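PDB 3KKC: TetR family Transcriptional regulator from Streptococcus agalactiae 2603V/R, which probably binds DNA through an N-terminal helix-turn-helix domain and so regulates transcription, as a member of the TetR family. Local coordinates for residues A16-F21 / C64-H69; K153-Q158 / M162-L167. All blocks are in the same frame, centred on the assembly; numbering follows the deposited sequence.

Contact 1: residues A16-F21 / C64-H69; sequences AIYNAF and CEDLFH
Tyr-18 and Asp-66 reach toward each other from helices 4-24 and 57-71 and meet through a single hydrogen bond. The phenol OH of Tyr-18 donates to OD2 of Asp-66 at 2.5 Å, on the anti lone pair of that oxygen, the one directed away from OD1. Ring and carboxylate are not coplanar; their planes stand 49° apart. With CG of Tyr-18 anti to the backbone N (chi1 -166°), the ring extends out from its helix and spans most of the gap, the CA atoms of Tyr-18 and Asp-66 being 11.2 Å apart. Asp-66 is exposed, and the 80 Å² buried between the segments lies almost wholly on these two side chains. The tighter packing belongs to the inner side of helix 4-24: Ile-17 and Phe-21 are buried, Ile-17 against Val-38 and Ala-42 of helix 35-42, and both against Leu-59 of helix 57-71. Tyr-18 itself also touches Leu-63. The bond thus lies at the surface, joining helix 4-24 of the presumed DNA-binding domain to the later part of helix 57-71, which, as in other TetR-family proteins, links the N-terminal domain to the C-terminal one and here packs through Cys-64 and Phe-68 on helix 107-129.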
ATOM      1  N   ALA A  16      12.544  27.880  13.200  1.00 75.33           N
ATOM      2  CA  ALA A  16      11.145  28.288  13.013  1.00 80.05           C
ATOM      3  C   ALA A  16      10.539  27.651  11.769  1.00 91.61           C
ATOM      4  O   ALA A  16       9.399  27.177  11.790  1.00 96.09           O
ATOM      5  CB  ALA A  16      11.001  29.789  12.951  1.00 65.65           C
ATOM      6  N   ILE A  17      11.311  27.656  10.689  1.00 91.71           N
ATOM      7  CA  ILE A  17      10.913  27.023   9.440  1.00 93.04           C
ATOM      8  C   ILE A  17      10.740  25.514   9.652  1.00 96.43           C
ATOM      9  O   ILE A  17       9.677  24.946   9.370  1.00 96.48           O
ATOM     10  CB  ILE A  17      11.976  27.285   8.353  1.00 88.19           C
ATOM     11  CG1 ILE A  17      12.198  28.796   8.201  1.00 81.87           C
ATOM     12  CG2 ILE A  17      11.605  26.588   7.030  1.00 86.33           C
ATOM     13  CD1 ILE A  17      13.473  29.138   7.476  1.00 82.78           C
ATOM     14  N   TYR A  18      11.790  24.877  10.165  1.00 94.11           N
ATOM     15  CA  TYR A  18      11.747  23.465  10.497  1.00 89.54           C
ATOM     16  C   TYR A  18      10.437  23.160  11.211  1.00 91.31           C
ATOM     17  O   TYR A  18       9.645  22.362  10.729  1.00 93.39           O
ATOM     18  CB  TYR A  18      12.939  23.110  11.380  1.00 88.25           C
ATOM     19  CG  TYR A  18      13.218  21.627  11.551  1.00 91.82           C
ATOM     20  CD1 TYR A  18      14.114  20.970  10.705  1.00 93.68           C
ATOM     21  CD2 TYR A  18      12.612  20.890  12.570  1.00 92.21           C
ATOM     22  CE1 TYR A  18      14.389  19.636  10.845  1.00 93.82           C
ATOM     23  CE2 TYR A  18      12.884  19.533  12.721  1.00 96.51           C
ATOM     24  CZ  TYR A  18      13.776  18.910  11.847  1.00 97.83           C
ATOM     25  OH  TYR A  18      14.072  17.564  11.975  1.00 99.88           O
ATOM     26  N   ASN A  19      10.193  23.813  12.345  1.00 91.11           N
ATOM     27  CA  ASN A  19       9.001  23.508  13.148  1.00 90.02           C
ATOM     28  C   ASN A  19       7.701  23.783  12.377  1.00 87.03           C
ATOM     29  O   ASN A  19       6.724  23.039  12.510  1.00 89.52           O
ATOM     30  CB  ASN A  19       9.011  24.216  14.531  1.00 64.39           C
ATOM     31  CG  ASN A  19      10.079  23.650  15.508  1.00 75.71           C
ATOM     32  OD1 ASN A  19      10.574  22.513  15.374  1.00 74.30           O
ATOM     33  ND2 ASN A  19      10.425  24.460  16.504  1.00 74.38           N
ATOM     34  N   ALA A  20       7.700  24.828  11.556  1.00 83.07           N
ATOM     35  CA  ALA A  20       6.538  25.150  10.709  1.00 78.13           C
ATOM     36  C   ALA A  20       6.212  24.023   9.730  1.00 79.95           C
ATOM     37  O   ALA A  20       5.054  23.650   9.534  1.00 83.50           O
ATOM     38  CB  ALA A  20       6.766  26.445   9.957  1.00 67.02           C
ATOM     39  N   PHE A  21       7.254  23.488   9.115  1.00 76.71           N
ATOM     40  CA  PHE A  21       7.122  22.392   8.171  1.00 75.15           C
ATOM     41  C   PHE A  21       6.488  21.163   8.837  1.00 79.50           C
ATOM     42  O   PHE A  21       5.623  20.518   8.269  1.00 80.28           O
ATOM     43  CB  PHE A  21       8.510  22.065   7.622  1.00 73.19           C
ATOM     44  CG  PHE A  21       8.532  20.954   6.619  1.00 79.28           C
ATOM     45  CD1 PHE A  21       7.841  21.074   5.413  1.00 77.00           C
ATOM     46  CD2 PHE A  21       9.291  19.827   6.846  1.00 66.90           C
ATOM     47  CE1 PHE A  21       7.879  20.074   4.496  1.00 79.99           C
ATOM     48  CE2 PHE A  21       9.341  18.812   5.910  1.00 80.75           C
ATOM     49  CZ  PHE A  21       8.629  18.925   4.742  1.00 82.76           C
ATOM     50  N   CYS A  64      13.174  13.573   7.591  1.00 70.41           N
ATOM     51  CA  CYS A  64      13.478  12.134   7.510  1.00 66.81           C
ATOM     52  C   CYS A  64      14.861  11.762   8.028  1.00 65.21           C
ATOM     53  O   CYS A  64      15.011  10.857   8.859  1.00 67.68           O
ATOM     54  CB  CYS A  64      13.379  11.643   6.055  1.00 66.33           C
ATOM     55  SG  CYS A  64      11.718  11.684   5.404  1.00 81.36           S
ATOM     56  N   GLU A  65      15.878  12.441   7.517  1.00 64.58           N
ATOM     57  CA  GLU A  65      17.233  12.159   7.949  1.00 72.67           C
ATOM     58  C   GLU A  65      17.287  12.138   9.487  1.00 74.43           C
ATOM     59  O   GLU A  65      17.714  11.143  10.075  1.00 68.98           O
ATOM     60  CB  GLU A  65      18.200  13.180   7.351  1.00 80.08           C
ATOM     61  CG  GLU A  65      19.601  13.075   7.882  1.00 87.33           C
ATOM     62  CD  GLU A  65      20.637  13.547   6.894  1.00 98.79           C
ATOM     63  OE1 GLU A  65      20.307  14.348   5.978  1.00 99.10           O
ATOM     64  OE2 GLU A  65      21.795  13.101   7.041  1.00105.24           O
ATOM     65  N   ASP A  66      16.820  13.236  10.099  1.00 78.17           N
ATOM     66  CA  ASP A  66      16.649  13.405  11.554  1.00 80.16           C
ATOM     67  C   ASP A  66      15.739  12.359  12.190  1.00 76.68           C
ATOM     68  O   ASP A  66      16.113  11.728  13.161  1.00 76.29           O
ATOM     69  CB  ASP A  66      16.026  14.774  11.881  1.00 82.75           C
ATOM     70  CG  ASP A  66      17.000  15.922  11.739  1.00 88.58           C
ATOM     71  OD1 ASP A  66      18.226  15.689  11.727  1.00 93.99           O
ATOM     72  OD2 ASP A  66      16.528  17.072  11.650  1.00 88.74           O
ATOM     73  N   LEU A  67      14.526  12.221  11.667  1.00 72.13           N
ATOM     74  CA  LEU A  67      13.555  11.285  12.209  1.00 75.51           C
ATOM     75  C   LEU A  67      14.102   9.846  12.269  1.00 81.51           C
ATOM     76  O   LEU A  67      13.906   9.131  13.260  1.00 79.10           O
ATOM     77  CB  LEU A  67      12.272  11.338  11.387  1.00 74.07           C
ATOM     78  CG  LEU A  67      11.121  12.081  12.049  1.00 75.02           C
ATOM     79  CD1 LEU A  67      11.618  12.930  13.217  1.00 74.77           C
ATOM     80  CD2 LEU A  67      10.381  12.920  11.039  1.00 74.12           C
ATOM     81  N   PHE A  68      14.804   9.437  11.214  1.00 82.73           N
ATOM     82  CA  PHE A  68      15.356   8.090  11.147  1.00 76.14           C
ATOM     83  C   PHE A  68      16.654   7.933  11.954  1.00 80.25           C
ATOM     84  O   PHE A  68      16.982   6.837  12.421  1.00 80.71           O
ATOM     85  CB  PHE A  68      15.497   7.645   9.693  1.00 64.65           C
ATOM     86  CG  PHE A  68      14.168   7.548   8.983  1.00 62.68           C
ATOM     87  CD1 PHE A  68      13.017   7.220   9.703  1.00 55.68           C
ATOM     88  CD2 PHE A  68      14.061   7.784   7.605  1.00 58.17           C
ATOM     89  CE1 PHE A  68      11.782   7.130   9.071  1.00 58.89           C
ATOM     90  CE2 PHE A  68      12.831   7.711   6.963  1.00 51.70           C
ATOM     91  CZ  PHE A  68      11.686   7.384   7.674  1.00 56.05           C
ATOM     92  N   HIS A  69      17.391   9.021  12.139  1.00 72.51           N
ATOM     93  CA  HIS A  69      18.550   8.914  12.989  1.00 72.10           C
ATOM     94  C   HIS A  69      18.058   8.669  14.403  1.00 77.92           C
ATOM     95  O   HIS A  69      18.598   7.815  15.092  1.00 86.53           O
ATOM     96  CB  HIS A  69      19.419  10.156  12.920  1.00 70.82           C
ATOM     97  CG  HIS A  69      20.689  10.050  13.700  1.00 71.87           C
ATOM     98  ND1 HIS A  69      21.912   9.830  13.100  1.00 78.53           N
ATOM     99  CD2 HIS A  69      20.936  10.172  15.028  1.00 70.24           C
ATOM    100  CE1 HIS A  69      22.856   9.810  14.027  1.00 80.99           C
ATOM    101  NE2 HIS A  69      22.290  10.015  15.205  1.00 73.15           N
TER

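Contact 2: residues K153-Q158 / M162-L167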
ATOM      1  N   LYS A 153       0.444   0.858   9.994  1.00 63.81           N
ATOM      2  CA  LYS A 153      -0.551   1.758   9.392  1.00 66.46           C
ATOM      3  C   LYS A 153      -1.940   1.510   9.947  1.00 66.20           C
ATOM      4  O   LYS A 153      -2.674   2.441  10.246  1.00 70.70           O
ATOM      5  CB  LYS A 153      -0.606   1.625   7.856  1.00 64.98           C
ATOM      6  CG  LYS A 153       0.466   2.383   7.103  1.00 66.16           C
ATOM      7  CD  LYS A 153       0.709   1.747   5.746  1.00 76.55           C
ATOM      8  CE  LYS A 153       0.305   2.667   4.584  1.00 85.80           C
ATOM      9  NZ  LYS A 153      -0.570   1.955   3.601  1.00 89.09           N
ATOM     10  N   TRP A 154      -2.315   0.243  10.051  1.00 62.11           N
ATOM     11  CA  TRP A 154      -3.671  -0.098  10.463  1.00 59.82           C
ATOM     12  C   TRP A 154      -3.923   0.438  11.895  1.00 66.14           C
ATOM     13  O   TRP A 154      -4.972   1.028  12.195  1.00 63.79           O
ATOM     14  CB  TRP A 154      -3.888  -1.624  10.341  1.00 52.48           C
ATOM     15  CG  TRP A 154      -5.045  -2.110  11.131  1.00 55.67           C
ATOM     16  CD1 TRP A 154      -6.345  -2.164  10.726  1.00 53.34           C
ATOM     17  CD2 TRP A 154      -5.024  -2.576  12.502  1.00 52.82           C
ATOM     18  NE1 TRP A 154      -7.141  -2.643  11.756  1.00 59.60           N
ATOM     19  CE2 TRP A 154      -6.356  -2.898  12.855  1.00 57.80           C
ATOM     20  CE3 TRP A 154      -4.016  -2.747  13.453  1.00 56.31           C
ATOM     21  CZ2 TRP A 154      -6.711  -3.399  14.144  1.00 58.91           C
ATOM     22  CZ3 TRP A 154      -4.372  -3.249  14.762  1.00 57.73           C
ATOM     23  CH2 TRP A 154      -5.708  -3.563  15.076  1.00 53.83           C
ATOM     24  N   TRP A 155      -2.926   0.242  12.752  1.00 65.77           N
ATOM     25  CA  TRP A 155      -2.976   0.643  14.150  1.00 71.18           C
ATOM     26  C   TRP A 155      -3.129   2.167  14.267  1.00 73.77           C
ATOM     27  O   TRP A 155      -3.910   2.667  15.077  1.00 74.02           O
ATOM     28  CB  TRP A 155      -1.694   0.151  14.831  1.00 71.11           C
ATOM     29  CG  TRP A 155      -1.511   0.517  16.284  1.00 75.07           C
ATOM     30  CD1 TRP A 155      -2.364   0.252  17.318  1.00 72.82           C
ATOM     31  CD2 TRP A 155      -0.371   1.173  16.862  1.00 73.47           C
ATOM     32  NE1 TRP A 155      -1.836   0.720  18.489  1.00 75.06           N
ATOM     33  CE2 TRP A 155      -0.613   1.286  18.240  1.00 73.88           C
ATOM     34  CE3 TRP A 155       0.829   1.680  16.342  1.00 71.96           C
ATOM     35  CZ2 TRP A 155       0.301   1.883  19.113  1.00 74.28           C
ATOM     36  CZ3 TRP A 155       1.734   2.268  17.208  1.00 74.25           C
ATOM     37  CH2 TRP A 155       1.465   2.365  18.578  1.00 74.54           C
ATOM     38  N   LEU A 156      -2.402   2.896  13.431  1.00 70.81           N
ATOM     39  CA  LEU A 156      -2.469   4.352  13.427  1.00 69.03           C
ATOM     40  C   LEU A 156      -3.833   4.902  12.950  1.00 79.41           C
ATOM     41  O   LEU A 156      -4.234   6.003  13.351  1.00 87.09           O
ATOM     42  CB  LEU A 156      -1.300   4.939  12.612  1.00 58.76           C
ATOM     43  CG  LEU A 156       0.103   4.679  13.194  1.00 57.99           C
ATOM     44  CD1 LEU A 156       1.212   4.997  12.214  1.00 59.95           C
ATOM     45  CD2 LEU A 156       0.343   5.463  14.486  1.00 58.29           C
ATOM     46  N   HIS A 157      -4.541   4.154  12.100  1.00 79.23           N
ATOM     47  CA  HIS A 157      -5.878   4.573  11.658  1.00 84.02           C
ATOM     48  C   HIS A 157      -6.888   4.271  12.744  1.00 82.50           C
ATOM     49  O   HIS A 157      -8.036   4.704  12.672  1.00 82.38           O
ATOM     50  CB  HIS A 157      -6.345   3.819  10.411  1.00 91.86           C
ATOM     51  CG  HIS A 157      -5.656   4.219   9.146  1.00 98.73           C
ATOM     52  ND1 HIS A 157      -4.684   3.441   8.551  1.00 99.75           N
ATOM     53  CD2 HIS A 157      -5.825   5.294   8.339  1.00103.09           C
ATOM     54  CE1 HIS A 157      -4.270   4.029   7.443  1.00101.41           C
ATOM     55  NE2 HIS A 157      -4.948   5.154   7.291  1.00103.46           N
ATOM     56  N   GLN A 158      -6.475   3.483  13.729  1.00 82.82           N
ATOM     57  CA  GLN A 158      -7.379   3.057  14.785  1.00 83.64           C
ATOM     58  C   GLN A 158      -7.643   4.188  15.773  1.00 86.95           C
ATOM     59  O   GLN A 158      -6.709   4.846  16.241  1.00 85.99           O
ATOM     60  CB  GLN A 158      -6.815   1.838  15.509  1.00 86.20           C
ATOM     61  CG  GLN A 158      -6.786   0.567  14.667  1.00 88.45           C
ATOM     62  CD  GLN A 158      -8.180   0.035  14.351  1.00 86.91           C
ATOM     63  OE1 GLN A 158      -8.630   0.104  13.204  1.00 82.44           O
ATOM     64  NE2 GLN A 158      -8.870  -0.498  15.374  1.00 85.19           N
HETATM   65  N   MSE A 162      -4.513  -0.242  20.621  1.00 97.68           N
HETATM   66  CA  MSE A 162      -3.874  -1.010  21.674  1.00 97.75           C
HETATM   67  C   MSE A 162      -2.560  -0.352  22.127  1.00 91.36           C
HETATM   68  O   MSE A 162      -1.996   0.486  21.419  1.00 86.48           O
HETATM   69  CB  MSE A 162      -3.668  -2.463  21.229  1.00 99.80           C
HETATM   70  CG  MSE A 162      -3.302  -2.630  19.767  1.00 98.44           C
HETATM   71 SE   MSE A 162      -3.401  -4.475  19.135  0.60 89.84          SE
HETATM   72  CE  MSE A 162      -5.341  -4.648  19.047  1.00 68.76           C
ATOM     73  N   THR A 163      -2.098  -0.706  23.322  1.00 86.50           N
ATOM     74  CA  THR A 163      -0.856  -0.153  23.835  1.00 84.25           C
ATOM     75  C   THR A 163       0.236  -0.616  22.904  1.00 80.37           C
ATOM     76  O   THR A 163       0.110  -1.674  22.293  1.00 77.75           O
ATOM     77  CB  THR A 163      -0.551  -0.672  25.249  1.00 85.48           C
ATOM     78  OG1 THR A 163      -0.193  -2.060  25.176  1.00 90.19           O
ATOM     79  CG2 THR A 163      -1.770  -0.502  26.156  1.00 77.89           C
ATOM     80  N   VAL A 164       1.311   0.153  22.784  1.00 82.99           N
ATOM     81  CA  VAL A 164       2.342  -0.238  21.832  1.00 84.63           C
ATOM     82  C   VAL A 164       2.818  -1.655  22.120  1.00 86.25           C
ATOM     83  O   VAL A 164       3.110  -2.414  21.191  1.00 90.65           O
ATOM     84  CB  VAL A 164       3.536   0.720  21.811  1.00 80.33           C
ATOM     85  CG1 VAL A 164       3.060   2.123  22.059  1.00 84.48           C
ATOM     86  CG2 VAL A 164       4.574   0.298  22.830  1.00 77.32           C
ATOM     87  N   GLU A 165       2.872  -2.013  23.398  1.00 80.50           N
ATOM     88  CA  GLU A 165       3.343  -3.335  23.794  1.00 83.68           C
ATOM     89  C   GLU A 165       2.383  -4.467  23.373  1.00 78.23           C
ATOM     90  O   GLU A 165       2.822  -5.515  22.904  1.00 71.86           O
ATOM     91  CB  GLU A 165       3.642  -3.377  25.301  1.00 91.08           C
ATOM     92  CG  GLU A 165       3.122  -2.156  26.047  1.00 97.45           C
ATOM     93  CD  GLU A 165       4.204  -1.136  26.337  1.00 99.68           C
ATOM     94  OE1 GLU A 165       3.854   0.054  26.485  1.00 99.75           O
ATOM     95  OE2 GLU A 165       5.392  -1.529  26.430  1.00100.27           O
ATOM     96  N   ASP A 166       1.083  -4.256  23.545  1.00 79.09           N
ATOM     97  CA  ASP A 166       0.099  -5.173  22.985  1.00 81.65           C
ATOM     98  C   ASP A 166       0.283  -5.389  21.471  1.00 80.71           C
ATOM     99  O   ASP A 166       0.325  -6.516  20.995  1.00 80.33           O
ATOM    100  CB  ASP A 166      -1.316  -4.679  23.293  1.00 87.73           C
ATOM    101  CG  ASP A 166      -1.734  -4.980  24.727  1.00 92.75           C
ATOM    102  OD1 ASP A 166      -1.024  -5.772  25.379  1.00 90.02           O
ATOM    103  OD2 ASP A 166      -2.763  -4.440  25.197  1.00 95.67           O
ATOM    104  N   LEU A 167       0.403  -4.313  20.710  1.00 81.46           N
ATOM    105  CA  LEU A 167       0.560  -4.458  19.270  1.00 81.18           C
ATOM    106  C   LEU A 167       1.864  -5.174  18.915  1.00 81.71           C
ATOM    107  O   LEU A 167       1.898  -6.015  18.007  1.00 82.37           O
ATOM    108  CB  LEU A 167       0.492  -3.099  18.562  1.00 77.92           C
ATOM    109  CG  LEU A 167       0.583  -3.168  17.031  1.00 76.74           C
ATOM    110  CD1 LEU A 167      -0.799  -3.012  16.325  1.00 63.07           C
ATOM    111  CD2 LEU A 167       1.603  -2.173  16.495  1.00 76.02           C
TER
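Trp-155 lies between the end of helix 137-157 and the start of helix 164-175, touching Met-162, Val-164 and Leu-167; it supplies 115 Å² of the 290 Å² buried, the largest share of any residue. A chi1 of 177° turns the indole away from its own backbone N and out to the second segment. CB of Trp-155 lies 3.6 Å from CD1 of Leu-167, which also touches the indole CG. Next, CD1 of Trp-155 lies 3.9 Å from CG of selenomethionine Met-162, and NE1 donates to the carbonyl O of Met-162 at 2.9 Å. This bond is moderately bent, 146° at the hydrogen; the acceptor lies close to the indole plane, while the donor is tilted 25° from the carbonyl plane. On the other arm of the indole, CD2 and CE3 carry CD2 of Leu-167 over one face, a CH-pi contact with the six-membered ring, and at the tip CH2 meets CG1 of Val-164 at 3.8 Å. Trp-154 adds its edge: CZ3 packs on CD1 of Leu-167 and CH2 on CE of Met-162. Gln-142 and Phe-139 of the second subunit pack on Trp-154 and Leu-167, respectively, consistent with the dimer interface that the last helices commonly form in TetR-family regulators. Lys-161 adds a cation-pi contact to Trp-155. The chemistry is otherwise largely apolar, with one directional bond that satisfies the buried indole N-H, helps fix the ring's rotation and ties the end of helix 137-157 to the start of helix 164-175.

From the N terminus, the chain runs through helix 4-24 and the predicted helix-turn-helix region before helix 57-71 returns to it, where contact 1 closes a loop of 42 residues. Several helices of the C-terminal region follow before contact 2 closes a much shorter turn, of three residues, between helices 137-157 and 164-175. The two loops are in series and neither nest nor cross. The centres of contact 1 and contact 2 lie about 24 Å apart, on opposite sides of the chain's centre, and the nearest atoms of contact 1 and contact 2 are about 11 Å apart. Contact 1 therefore ties together the N-terminal part of the fold, whereas contact 2 joins the last two helices near the second subunit.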